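Local coordinates for acetyl-CoA hydrolase/transferase family protein (Porphyromonas gingivalis, PDB 2NVV), which probably hydrolyses acetyl-CoA or transfers its CoA to and from acetate through a glutamyl-CoA thioester intermediate, and binds zinc, at residues A[12-16]-A[38-42]; A[72-77]-A[88-92]; A[3-8]-A[207-211]; A[26-32]-A[61-67]. One frame throughout, in Å; residues are numbered along the deposited sequence.

Contact 1 of 4, residues A[12-16]-A[38-42]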
# COMPACT_ATOMS: atom_id res chain seq x y z
N ALA A 12 25.63 -15.09 -26.14
CA ALA A 12 26.15 -14.00 -25.31
C ALA A 12 26.65 -12.81 -26.14
O ALA A 12 26.76 -11.70 -25.64
CB ALA A 12 27.27 -14.51 -24.42
N GLU A 13 26.94 -13.05 -27.41
CA GLU A 13 27.43 -12.00 -28.30
C GLU A 13 26.33 -11.00 -28.64
O GLU A 13 26.62 -9.89 -29.08
CB GLU A 13 28.01 -12.61 -29.58
CG GLU A 13 29.24 -13.49 -29.36
CD GLU A 13 29.83 -14.01 -30.66
OE1 GLU A 13 30.12 -13.18 -31.55
OE2 GLU A 13 30.00 -15.25 -30.81
N PHE A 14 25.08 -11.40 -28.43
CA PHE A 14 23.94 -10.52 -28.71
C PHE A 14 23.67 -9.55 -27.57
O PHE A 14 22.76 -8.71 -27.66
CB PHE A 14 22.68 -11.34 -28.98
CG PHE A 14 22.74 -12.13 -30.26
CD1 PHE A 14 23.30 -13.41 -30.29
CD2 PHE A 14 22.23 -11.60 -31.44
CE1 PHE A 14 23.36 -14.14 -31.47
CE2 PHE A 14 22.28 -12.33 -32.63
CZ PHE A 14 22.85 -13.59 -32.64
N VAL A 15 24.45 -9.66 -26.49
CA VAL A 15 24.31 -8.77 -25.34
C VAL A 15 25.52 -7.86 -25.34
O VAL A 15 26.66 -8.32 -25.38
CB VAL A 15 24.25 -9.56 -24.01
CG1 VAL A 15 24.19 -8.60 -22.84
CG2 VAL A 15 23.04 -10.49 -24.00
N HIS A 16 25.27 -6.55 -25.30
CA HIS A 16 26.35 -5.57 -25.32
C HIS A 16 26.34 -4.69 -24.08
O HIS A 16 25.36 -4.63 -23.34
CB HIS A 16 26.22 -4.71 -26.56
CG HIS A 16 25.93 -5.50 -27.80
ND1 HIS A 16 26.90 -6.20 -28.48
CD2 HIS A 16 24.77 -5.72 -28.46
CE1 HIS A 16 26.35 -6.82 -29.51
NE2 HIS A 16 25.06 -6.54 -29.52
N ALA A 38 27.83 -17.01 -19.69
CA ALA A 38 28.60 -16.73 -20.90
C ALA A 38 28.72 -15.22 -21.10
O ALA A 38 29.67 -14.74 -21.71
CB ALA A 38 27.94 -17.37 -22.09
N ILE A 39 27.74 -14.47 -20.59
CA ILE A 39 27.75 -13.02 -20.68
C ILE A 39 28.82 -12.54 -19.72
O ILE A 39 29.58 -11.62 -20.02
CB ILE A 39 26.43 -12.38 -20.18
CG1 ILE A 39 25.22 -12.99 -20.90
CG2 ILE A 39 26.50 -10.89 -20.36
CD1 ILE A 39 25.17 -12.71 -22.36
N ALA A 40 28.86 -13.16 -18.55
CA ALA A 40 29.82 -12.83 -17.52
C ALA A 40 31.25 -12.99 -18.02
O ALA A 40 32.08 -12.10 -17.80
CB ALA A 40 29.60 -13.71 -16.30
N LYS A 41 31.55 -14.10 -18.68
CA LYS A 41 32.89 -14.34 -19.22
C LYS A 41 33.21 -13.16 -20.13
O LYS A 41 34.24 -12.48 -19.98
CB LYS A 41 32.92 -15.61 -20.08
CG LYS A 41 32.28 -16.84 -19.47
CD LYS A 41 33.21 -17.56 -18.52
CE LYS A 41 32.59 -18.89 -18.09
NZ LYS A 41 33.44 -19.61 -17.10
N ARG A 42 32.31 -12.94 -21.07
CA ARG A 42 32.39 -11.88 -22.06
C ARG A 42 32.59 -10.52 -21.39
O ARG A 42 33.37 -9.70 -21.85
CB ARG A 42 31.11 -11.90 -22.88
CG ARG A 42 31.00 -10.94 -24.02
CD ARG A 42 29.65 -11.13 -24.69
NE ARG A 42 29.34 -10.07 -25.65
CZ ARG A 42 29.99 -9.91 -26.80
NH1 ARG A 42 30.97 -10.73 -27.12
NH2 ARG A 42 29.63 -8.93 -27.62
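A small apolar seam closed by one arginine joins the turn after helix 8-12 to the flank of helix 35-47, at the periphery of the N-terminal alpha/beta domain. A12 and I39 approach most closely in the backbone, with CA atoms 5.0 Å apart, A12 presenting no more than a methyl group to the helix: A12 CB lies 3.7 Å from A38 CB and 3.4 Å from I39 CD1. The same I39 CD1 also reaches V15 CG2 at 3.5 Å, so one methyl group fills the space between the two ends of the type I turn A12-V15. Beyond this seam R42, one helical turn after A38, extends its side chain over the turn. Its NE donates a hydrogen bond to V15 O (3.2 Å, 164° at the hydrogen), while the guanidinium lies with one face against E13 CA. A12 O, though 3.1 Å from R42 NE, is badly angled for that donor and instead accepts V15 N at 3.2 Å, closing the turn. F14 faces the other way, onto I156 of strand 154-160. Since helix 35-47 follows strand 20-23, the contact ties the lead-in of a beta-alpha unit to its own helix in this Rossmann-like alpha/beta domain.

Contact 2 of 4, residues A[72-77]-A[88-92]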
# COMPACT_ATOMS: atom_id res chain seq x y z
N ALA A 72 27.22 -10.72 -10.81
CA ALA A 72 27.72 -9.85 -9.76
C ALA A 72 29.22 -10.05 -9.57
O ALA A 72 29.95 -9.09 -9.39
CB ALA A 72 26.98 -10.13 -8.45
N GLN A 73 29.68 -11.30 -9.59
CA GLN A 73 31.10 -11.60 -9.43
C GLN A 73 31.85 -10.99 -10.60
O GLN A 73 33.02 -10.64 -10.49
CB GLN A 73 31.34 -13.11 -9.40
CG GLN A 73 30.65 -13.85 -8.27
CD GLN A 73 31.00 -15.34 -8.24
OE1 GLN A 73 30.96 -16.03 -9.27
NE2 GLN A 73 31.32 -15.84 -7.05
N ALA A 74 31.17 -10.89 -11.74
CA ALA A 74 31.74 -10.31 -12.95
C ALA A 74 31.71 -8.79 -12.90
O ALA A 74 32.27 -8.12 -13.77
CB ALA A 74 30.97 -10.80 -14.18
N ASP A 75 31.04 -8.24 -11.89
CA ASP A 75 30.93 -6.79 -11.74
C ASP A 75 30.37 -6.20 -13.04
O ASP A 75 30.91 -5.24 -13.57
CB ASP A 75 32.30 -6.19 -11.40
CG ASP A 75 32.22 -4.71 -11.02
OD1 ASP A 75 31.15 -4.25 -10.56
OD2 ASP A 75 33.24 -4.00 -11.18
N ALA A 76 29.28 -6.77 -13.52
CA ALA A 76 28.67 -6.33 -14.77
C ALA A 76 27.23 -5.91 -14.56
O ALA A 76 26.42 -5.99 -15.48
CB ALA A 76 28.74 -7.45 -15.82
N VAL A 77 26.91 -5.47 -13.35
CA VAL A 77 25.54 -5.06 -13.05
C VAL A 77 25.45 -3.54 -12.98
O VAL A 77 25.89 -2.95 -12.00
CB VAL A 77 25.09 -5.61 -11.67
CG1 VAL A 77 23.65 -5.25 -11.41
CG2 VAL A 77 25.30 -7.11 -11.60
N ASP A 88 26.46 -12.72 -3.44
CA ASP A 88 27.42 -11.93 -4.20
C ASP A 88 26.80 -10.61 -4.63
O ASP A 88 27.41 -9.55 -4.46
CB ASP A 88 27.91 -12.71 -5.43
CG ASP A 88 28.73 -13.93 -5.04
OD1 ASP A 88 29.75 -13.74 -4.35
OD2 ASP A 88 28.35 -15.06 -5.41
N LEU A 89 25.59 -10.67 -5.19
CA LEU A 89 24.91 -9.46 -5.62
C LEU A 89 24.57 -8.60 -4.40
O LEU A 89 24.72 -7.39 -4.44
CB LEU A 89 23.63 -9.80 -6.39
CG LEU A 89 22.78 -8.61 -6.83
CD1 LEU A 89 23.63 -7.61 -7.60
CD2 LEU A 89 21.62 -9.11 -7.69
N ARG A 90 24.12 -9.24 -3.32
CA ARG A 90 23.77 -8.53 -2.09
C ARG A 90 24.93 -7.74 -1.53
O ARG A 90 24.75 -6.61 -1.07
CB ARG A 90 23.27 -9.52 -1.05
CG ARG A 90 22.87 -8.90 0.29
CD ARG A 90 21.92 -9.84 1.02
NE ARG A 90 22.41 -11.21 0.94
CZ ARG A 90 21.66 -12.27 0.67
NH1 ARG A 90 22.21 -13.47 0.62
NH2 ARG A 90 20.36 -12.15 0.46
N ASN A 91 26.13 -8.32 -1.55
CA ASN A 91 27.32 -7.63 -1.05
C ASN A 91 27.68 -6.50 -2.00
O ASN A 91 28.00 -5.39 -1.57
CB ASN A 91 28.49 -8.60 -0.94
CG ASN A 91 28.30 -9.62 0.16
OD1 ASN A 91 29.01 -10.63 0.21
ND2 ASN A 91 27.34 -9.37 1.04
N LEU A 92 27.63 -6.79 -3.30
CA LEU A 92 27.94 -5.79 -4.32
C LEU A 92 27.06 -4.56 -4.07
O LEU A 92 27.52 -3.43 -4.17
CB LEU A 92 27.64 -6.36 -5.70
CG LEU A 92 27.99 -5.52 -6.92
CD1 LEU A 92 29.50 -5.34 -6.98
CD2 LEU A 92 27.49 -6.20 -8.19
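L92 and A72 bury the largest areas here, 65 and 62 Å², and D88 adds 51 Å². A72, in the last part of helix 65-73, points its CB at helix 87-94, 3.6 Å from L89 CA, 3.9 Å from both D88 C and L89 CB, and 4.1 Å from D88 CB. This methyl group lets the CA atoms of A72 and L89 lie 5.0 Å apart. L92, one turn beyond D88, continues the apolar strip, its CD2 lying 4.0 Å from A72 CB and 4.2 Å from V77 CG2. Both helices belong to successive beta-alpha units of the parallel sheet, and the segment 72-77 is the passage from helix 65-73 into strand 77-81. That passage is made by a Schellman motif: D75 takes a positive phi of 54° and its N bonds to A72 O at 2.9 Å, turning the chain so that V77 enters the sheet with its side chain facing L89 and L92. Toward the solvent, D88 OD2 and Q73 NE2 stand 3.5 Å apart at an angle too poor for a hydrogen bond. On the far side of helix 87-94, R90 NH2 bonds to M373 O, next to N374, a predicted CoA-binding residue.

Contact 3 of 4, residues A[3-8]-A[207-211]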
# COMPACT_ATOMS: atom_id res chain seq x y z
N LEU A 3 14.07 -21.12 -36.83
CA LEU A 3 14.74 -21.05 -35.53
C LEU A 3 16.17 -21.54 -35.66
O LEU A 3 16.44 -22.64 -36.14
CB LEU A 3 14.00 -21.91 -34.50
CG LEU A 3 12.97 -21.22 -33.58
CD1 LEU A 3 12.15 -20.18 -34.36
CD2 LEU A 3 12.07 -22.29 -32.96
N ARG A 4 17.10 -20.69 -35.23
CA ARG A 4 18.52 -21.00 -35.29
C ARG A 4 19.01 -21.49 -33.92
O ARG A 4 18.75 -20.85 -32.90
CB ARG A 4 19.29 -19.74 -35.70
CG ARG A 4 20.79 -19.90 -35.74
CD ARG A 4 21.47 -18.55 -35.84
NE ARG A 4 22.91 -18.64 -35.63
CZ ARG A 4 23.71 -17.58 -35.46
NH1 ARG A 4 23.21 -16.36 -35.49
NH2 ARG A 4 25.01 -17.75 -35.25
N PHE A 5 19.70 -22.62 -33.91
CA PHE A 5 20.23 -23.18 -32.68
C PHE A 5 21.70 -22.78 -32.54
O PHE A 5 22.49 -22.96 -33.47
CB PHE A 5 20.07 -24.68 -32.70
CG PHE A 5 18.66 -25.12 -32.53
CD1 PHE A 5 18.17 -25.48 -31.28
CD2 PHE A 5 17.77 -25.08 -33.61
CE1 PHE A 5 16.83 -25.80 -31.10
CE2 PHE A 5 16.42 -25.40 -33.43
CZ PHE A 5 15.95 -25.76 -32.17
N ILE A 6 22.05 -22.21 -31.39
CA ILE A 6 23.40 -21.75 -31.15
C ILE A 6 23.91 -22.14 -29.78
O ILE A 6 23.22 -22.80 -29.00
CB ILE A 6 23.48 -20.22 -31.28
CG1 ILE A 6 22.51 -19.56 -30.30
CG2 ILE A 6 23.14 -19.80 -32.70
CD1 ILE A 6 22.50 -18.05 -30.38
N THR A 7 25.14 -21.73 -29.49
CA THR A 7 25.78 -22.03 -28.21
C THR A 7 25.56 -20.88 -27.23
O THR A 7 25.13 -19.80 -27.61
CB THR A 7 27.29 -22.23 -28.37
OG1 THR A 7 27.89 -21.00 -28.79
CG2 THR A 7 27.57 -23.29 -29.40
N ALA A 8 25.87 -21.13 -25.97
CA ALA A 8 25.71 -20.11 -24.95
C ALA A 8 26.71 -18.99 -25.18
O ALA A 8 26.54 -17.88 -24.68
CB ALA A 8 25.89 -20.70 -23.57
N VAL A 207 16.91 -14.48 -31.68
CA VAL A 207 18.23 -14.51 -32.28
C VAL A 207 18.89 -15.88 -32.16
O VAL A 207 19.90 -16.14 -32.81
CB VAL A 207 19.15 -13.46 -31.66
CG1 VAL A 207 18.61 -12.08 -31.95
CG2 VAL A 207 19.28 -13.68 -30.16
N GLY A 208 18.30 -16.75 -31.34
CA GLY A 208 18.86 -18.08 -31.18
C GLY A 208 18.25 -18.92 -30.07
O GLY A 208 17.68 -18.40 -29.11
N VAL A 209 18.38 -20.24 -30.22
CA VAL A 209 17.87 -21.20 -29.23
C VAL A 209 19.01 -22.08 -28.74
O VAL A 209 19.59 -22.84 -29.52
CB VAL A 209 16.77 -22.12 -29.82
CG1 VAL A 209 16.29 -23.09 -28.75
CG2 VAL A 209 15.60 -21.28 -30.33
N VAL A 210 19.32 -21.98 -27.46
CA VAL A 210 20.39 -22.76 -26.85
C VAL A 210 19.78 -23.96 -26.13
O VAL A 210 18.92 -23.80 -25.26
CB VAL A 210 21.19 -21.93 -25.82
CG1 VAL A 210 22.38 -22.72 -25.32
CG2 VAL A 210 21.64 -20.61 -26.43
N ARG A 211 20.22 -25.16 -26.50
CA ARG A 211 19.69 -26.35 -25.86
C ARG A 211 20.40 -26.59 -24.55
O ARG A 211 21.63 -26.53 -24.47
CB ARG A 211 19.87 -27.57 -26.76
CG ARG A 211 19.07 -27.55 -28.04
CD ARG A 211 19.00 -28.95 -28.65
NE ARG A 211 18.33 -28.98 -29.95
CZ ARG A 211 18.92 -28.66 -31.10
NH1 ARG A 211 20.19 -28.27 -31.13
NH2 ARG A 211 18.22 -28.73 -32.23
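V209 and V210 supply the apolar centre, their side chains meeting different parts of the N-terminal segment. V209 CG1 touches F5 CE1 at 3.6 Å, its CB lies over the F5 ring 4.2 Å from the centroid as a CH-pi contact, and its CG2 is 4.2 Å from L3 CG. V210 CG2 meets I6 CG1 at 4.1 Å. I6 CD1 settles 3.7 Å from G208 CA, where a beta carbon would collide with it. Between these groups the backbones form a single beta bridge, F5 with V209: V209 N donates to R4 O at 2.8 Å and I6 N to V209 O at 3.2 Å. The N-terminal segment thus crosses strand 206-212, an outermost strand of the seven-stranded parallel sheet, steeply, end-to-end directions 69° apart. Immediately afterwards T7 serves as N-cap of helix 8-12, its OG1 accepting from E10 N. At the exposed edge the R211 guanidinium stacks flat on the face of F5 opposite V209, 3.8 Å between centres with planes at 7°, an off-centre cation-pi contact.

Contact 4 of 4, residues A[26-32]-A[61-67]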
# COMPACT_ATOMS: atom_id res chain seq x y z
N PHE A 26 10.73 -16.78 -12.02
CA PHE A 26 10.42 -16.15 -10.74
C PHE A 26 11.12 -17.06 -9.74
O PHE A 26 10.71 -18.21 -9.56
CB PHE A 26 8.92 -16.15 -10.51
CG PHE A 26 8.49 -15.25 -9.39
CD1 PHE A 26 8.50 -13.87 -9.56
CD2 PHE A 26 8.05 -15.78 -8.19
CE1 PHE A 26 8.07 -13.03 -8.53
CE2 PHE A 26 7.62 -14.96 -7.16
CZ PHE A 26 7.63 -13.58 -7.32
N THR A 27 12.16 -16.53 -9.09
CA THR A 27 13.01 -17.28 -8.17
C THR A 27 13.81 -18.08 -9.19
O THR A 27 13.47 -18.08 -10.37
CB THR A 27 12.25 -18.27 -7.24
OG1 THR A 27 11.96 -19.48 -7.94
CG2 THR A 27 10.97 -17.65 -6.71
N PRO A 28 14.88 -18.77 -8.76
CA PRO A 28 15.66 -19.56 -9.73
C PRO A 28 14.78 -20.26 -10.76
O PRO A 28 15.13 -20.34 -11.93
CB PRO A 28 16.41 -20.54 -8.84
CG PRO A 28 16.71 -19.72 -7.66
CD PRO A 28 15.38 -19.00 -7.39
N ALA A 29 13.63 -20.77 -10.31
CA ALA A 29 12.69 -21.47 -11.19
C ALA A 29 12.28 -20.63 -12.42
O ALA A 29 11.83 -19.49 -12.28
CB ALA A 29 11.45 -21.89 -10.40
N GLY A 30 12.43 -21.21 -13.61
CA GLY A 30 12.06 -20.53 -14.85
C GLY A 30 13.09 -19.56 -15.40
O GLY A 30 12.82 -18.88 -16.39
N ASN A 31 14.26 -19.50 -14.78
CA ASN A 31 15.33 -18.61 -15.18
C ASN A 31 16.39 -19.27 -16.05
O ASN A 31 16.67 -20.46 -15.92
CB ASN A 31 16.03 -18.04 -13.95
CG ASN A 31 15.39 -16.79 -13.43
OD1 ASN A 31 15.66 -15.69 -13.91
ND2 ASN A 31 14.52 -16.94 -12.45
N PRO A 32 17.01 -18.49 -16.96
CA PRO A 32 18.05 -19.03 -17.83
C PRO A 32 19.23 -19.40 -16.93
O PRO A 32 19.50 -18.70 -15.95
CB PRO A 32 18.34 -17.86 -18.77
CG PRO A 32 18.02 -16.66 -17.92
CD PRO A 32 16.73 -17.08 -17.29
N ALA A 61 11.80 -11.99 -9.92
CA ALA A 61 12.20 -11.91 -8.53
C ALA A 61 13.66 -12.38 -8.47
O ALA A 61 14.50 -11.93 -9.26
CB ALA A 61 11.31 -12.79 -7.67
N SER A 62 13.96 -13.30 -7.54
CA SER A 62 15.30 -13.83 -7.38
C SER A 62 15.67 -14.76 -8.53
O SER A 62 14.81 -15.28 -9.25
CB SER A 62 15.42 -14.58 -6.05
OG SER A 62 14.45 -15.60 -5.96
N THR A 63 16.97 -14.95 -8.71
CA THR A 63 17.49 -15.80 -9.78
C THR A 63 18.55 -16.70 -9.15
O THR A 63 18.97 -16.48 -8.01
CB THR A 63 18.10 -14.92 -10.88
OG1 THR A 63 19.32 -14.34 -10.42
CG2 THR A 63 17.16 -13.79 -11.22
N GLY A 64 18.99 -17.72 -9.88
CA GLY A 64 20.01 -18.60 -9.30
C GLY A 64 21.35 -17.91 -9.07
O GLY A 64 21.49 -16.69 -9.26
N ALA A 65 22.34 -18.68 -8.65
CA ALA A 65 23.68 -18.13 -8.44
C ALA A 65 24.33 -18.03 -9.82
O ALA A 65 25.36 -17.38 -10.00
CB ALA A 65 24.48 -19.06 -7.53
N ARG A 66 23.72 -18.70 -10.80
CA ARG A 66 24.22 -18.72 -12.17
C ARG A 66 23.61 -17.60 -13.00
O ARG A 66 23.62 -17.65 -14.23
CB ARG A 66 23.92 -20.08 -12.79
CG ARG A 66 24.35 -21.20 -11.88
CD ARG A 66 23.52 -22.43 -12.10
NE ARG A 66 23.89 -23.10 -13.33
CZ ARG A 66 23.26 -24.17 -13.79
NH1 ARG A 66 22.24 -24.68 -13.11
NH2 ARG A 66 23.67 -24.74 -14.92
N LEU A 67 23.08 -16.60 -12.31
CA LEU A 67 22.47 -15.45 -12.93
C LEU A 67 23.04 -14.23 -12.19
O LEU A 67 24.03 -13.64 -12.62
CB LEU A 67 20.95 -15.52 -12.77
CG LEU A 67 20.00 -14.72 -13.69
CD1 LEU A 67 20.56 -13.32 -13.97
CD2 LEU A 67 19.80 -15.48 -14.96
O HOH W 1 19.66 -19.01 -12.93
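Two loops at the active-site side of the N-terminal domain meet here: the one after strand 20-23 and the one leading into helix 65-73. F26 approaches E284, the residue predicted to form the glutamyl-CoA thioester, to about 4 Å between side chains, and T27 is about 6 Å from V259 of the predicted CoA-binding segment. The F26 ring carries A61 CB over its face, 3.7 Å from the centroid, a CH-pi contact. T27 organises its own loop: its OG1 accepts A29 N at 3.2 Å, an ST turn, and also bonds to S308 OG. A type II turn from P28 to N31 follows, with N31 N donating to P28 O at 3.1 Å and G30 at a positive phi. N31 then faces the second loop, its OD1 3.6 Å from T63 CG2, while its ND2 makes weak bonds back to T27 O (2.6 Å) and P28 O (3.5 Å). P28 CG rests 3.8 Å from G64 N. At the other end P32 CG packs on L67 CD2 at 3.6 Å, and a water donates to P32 O (3.0 Å) and weakly accepts from G64 N (3.4 Å). Adjoining loops that follow parallel strands and gather beside a catalytic residue are characteristic of active sites in alpha/beta folds, here consistent with that of a CoA-transferase.

How the contacts relate
The four contacts illustrate how one alpha/beta domain changes chemistry from edge to active site. Contacts 1 and 3 lie toward the periphery, their centres about 28 and 31 Å from the centre of the chain, and touch through F14 on V207 and A38 on A8. Contact 3 is the one with backbone strand pairing; contact 1 combines apolar packing with one side-chain-to-carbonyl hydrogen bond; contact 2 relies on apolar helix packing. Contact 4, the most buried, its centre about 12 Å from that of the chain, joins loops beside the predicted catalytic glutamate. Contacts 2 and 4 share helix 65-73, while A40 and A74 link contacts 1 and 2. Contact 3 encloses the others along the chain.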